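PDB 6NLR: histidinol-phosphatase from Listeria monocytogenes serotype 4b str. H7858, which probably hydrolyses L-histidinol phosphate to L-histidinol and phosphate in histidine biosynthesis, using a trinuclear metal centre. Local coordinates for residues A[99-104]-A[167-172]. Residues are numbered along the deposited sequence; the frame is centred on the assembly and turned at random.
Sequences GYEDFT and IEADLG
Leu171 sends its two methyl branches to different residues of helix 101-111. Leu171 CD2 lies 3.8 Å from Glu101 O and also touches Glu101 CB, packing against the first turn of the helix. Leu171 CD1 meets the methyl CG2 of Thr104 at 4.0 Å, nearly one turn further on. The leucine and glutamate side chains cross at about a right angle. Glu101 continues past this point with an extended chain (chi2 -172°), which carries its carboxylate over to the methyl of Ala169; Glu101 OE2 comes within 3.4 Å of Ala169 CB. The same oxygen is hydrogen-bonded to the hydroxyl of Tyr96, a residue that also touches the side chain of Ala169. Glu101 OE1 accepts a hydrogen bond from a water at 2.6 Å. That water in turn accepts one from Asp170 N at 2.8 Å, a bridge that ties the start of one helix to the chain leaving another. Both carboxylate oxygens of Glu101 thus have a polar partner, which probably restrains the rotation of the group. In the fold, this joins the N-terminal end of helix 101-111, which follows strand 87-95 of the PHP domain, to the exit of helix 152-168; the side chain of Thr104 is about 14 Å from a bound manganese ion. Beyond the first shell, Asp170 OD1 accepts from Gly172 N at 3.2 Å, closing an Asx turn around Leu171, and the carbonyl oxygen of Asp170 is bound by Arg105, the residue following Thr104 in the helix. The carbonyl of Ala169 takes a further hydrogen bond from Lys175.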
loop_
_atom_site.group_PDB
_atom_site.type_symbol
_atom_site.label_atom_id
_atom_site.label_comp_id
_atom_site.label_asym_id
_atom_site.label_seq_id
_atom_site.Cartn_x
_atom_site.Cartn_y
_atom_site.Cartn_z
ATOM N N GLY A 99 -12.608 -8.391 8.924
ATOM C CA GLY A 99 -13.955 -8.439 9.510
ATOM C C GLY A 99 -14.886 -7.393 8.915
ATOM O O GLY A 99 -16.039 -7.375 9.337
ATOM N N TYR A 100 -14.436 -6.542 7.977
ATOM C CA TYR A 100 -15.301 -5.504 7.349
ATOM C C TYR A 100 -15.355 -5.666 5.816
ATOM O O TYR A 100 -15.493 -4.647 5.097
ATOM C CB TYR A 100 -14.816 -4.116 7.774
ATOM C CG TYR A 100 -15.001 -3.858 9.245
ATOM C CD1 TYR A 100 -14.083 -4.336 10.159
ATOM C CD2 TYR A 100 -16.113 -3.192 9.727
ATOM C CE1 TYR A 100 -14.239 -4.130 11.515
ATOM C CE2 TYR A 100 -16.282 -2.964 11.086
ATOM C CZ TYR A 100 -15.345 -3.449 11.978
ATOM O OH TYR A 100 -15.497 -3.264 13.316
ATOM N N GLU A 101 -15.277 -6.903 5.316
ATOM C CA GLU A 101 -15.338 -7.203 3.857
ATOM C C GLU A 101 -16.632 -6.636 3.265
ATOM O O GLU A 101 -16.584 -6.140 2.132
ATOM C CB GLU A 101 -15.199 -8.707 3.598
ATOM C CG GLU A 101 -13.796 -9.203 3.886
ATOM C CD GLU A 101 -13.494 -10.629 3.484
ATOM O OE1 GLU A 101 -14.444 -11.366 3.056
ATOM O OE2 GLU A 101 -12.302 -11.012 3.600
ATOM N N ASP A 102 -17.752 -6.702 3.988
ATOM C CA ASP A 102 -19.051 -6.193 3.474
ATOM C C ASP A 102 -18.906 -4.701 3.168
ATOM O O ASP A 102 -19.349 -4.279 2.085
ATOM C CB ASP A 102 -20.224 -6.451 4.429
ATOM C CG ASP A 102 -20.590 -7.920 4.579
ATOM O OD1 ASP A 102 -20.012 -8.739 3.839
ATOM O OD2 ASP A 102 -21.435 -8.244 5.455
ATOM N N PHE A 103 -18.340 -3.917 4.085
ATOM C CA PHE A 103 -18.132 -2.461 3.870
ATOM C C PHE A 103 -17.284 -2.282 2.604
ATOM O O PHE A 103 -17.633 -1.493 1.738
ATOM C CB PHE A 103 -17.461 -1.768 5.062
ATOM C CG PHE A 103 -16.891 -0.422 4.701
ATOM C CD1 PHE A 103 -17.707 0.697 4.625
ATOM C CD2 PHE A 103 -15.556 -0.296 4.328
ATOM C CE1 PHE A 103 -17.189 1.924 4.240
ATOM C CE2 PHE A 103 -15.038 0.932 3.939
ATOM C CZ PHE A 103 -15.855 2.034 3.893
ATOM N N THR A 104 -16.171 -2.999 2.498
ATOM C CA THR A 104 -15.202 -2.773 1.408
ATOM C C THR A 104 -15.854 -3.141 0.068
ATOM O O THR A 104 -15.702 -2.381 -0.888
ATOM C CB THR A 104 -13.902 -3.530 1.694
ATOM O OG1 THR A 104 -13.458 -3.127 2.992
ATOM C CG2 THR A 104 -12.849 -3.272 0.641
ATOM N N ILE A 167 -5.750 -11.436 -0.155
ATOM C CA ILE A 167 -5.659 -12.098 -1.492
ATOM C C ILE A 167 -6.871 -13.003 -1.713
ATOM O O ILE A 167 -7.424 -12.986 -2.829
ATOM C CB ILE A 167 -4.328 -12.849 -1.631
ATOM C CG1 ILE A 167 -3.151 -11.863 -1.603
ATOM C CG2 ILE A 167 -4.318 -13.706 -2.881
ATOM C CD1 ILE A 167 -1.832 -12.509 -1.230
ATOM N N GLU A 168 -7.280 -13.736 -0.681
ATOM C CA GLU A 168 -8.394 -14.713 -0.750
ATOM C C GLU A 168 -9.731 -13.972 -0.836
ATOM O O GLU A 168 -10.657 -14.558 -1.327
ATOM C CB GLU A 168 -8.419 -15.615 0.487
ATOM C CG GLU A 168 -7.242 -16.572 0.583
ATOM C CD GLU A 168 -7.023 -17.223 1.955
ATOM O OE1 GLU A 168 -7.490 -16.668 3.010
ATOM O OE2 GLU A 168 -6.371 -18.292 1.983
ATOM N N ALA A 169 -9.826 -12.745 -0.339
ATOM C CA ALA A 169 -11.115 -12.047 -0.108
ATOM C C ALA A 169 -11.917 -11.898 -1.422
ATOM O O ALA A 169 -11.343 -11.541 -2.459
ATOM C CB ALA A 169 -10.873 -10.710 0.524
ATOM N N ASP A 170 -13.217 -12.146 -1.348
ATOM C CA ASP A 170 -14.217 -11.800 -2.391
ATOM C C ASP A 170 -14.676 -10.365 -2.120
ATOM O O ASP A 170 -15.542 -10.182 -1.259
ATOM C CB ASP A 170 -15.377 -12.810 -2.369
ATOM C CG ASP A 170 -16.666 -12.316 -3.020
ATOM O OD1 ASP A 170 -16.575 -11.411 -3.894
ATOM O OD2 ASP A 170 -17.767 -12.817 -2.635
ATOM N N LEU A 171 -14.129 -9.377 -2.825
ATOM C CA LEU A 171 -14.527 -7.953 -2.669
ATOM C C LEU A 171 -15.211 -7.480 -3.959
ATOM O O LEU A 171 -15.267 -6.259 -4.237
ATOM C CB LEU A 171 -13.288 -7.133 -2.319
ATOM C CG LEU A 171 -12.603 -7.554 -1.005
ATOM C CD1 LEU A 171 -11.357 -6.743 -0.739
ATOM C CD2 LEU A 171 -13.557 -7.453 0.184
ATOM N N GLY A 172 -15.737 -8.430 -4.720
ATOM C CA GLY A 172 -16.526 -8.174 -5.939
ATOM C C GLY A 172 -15.635 -7.886 -7.152
ATOM O O GLY A 172 -14.403 -8.019 -7.051
HETATM O O HOH W 1 -14.210 -13.147 1.126
#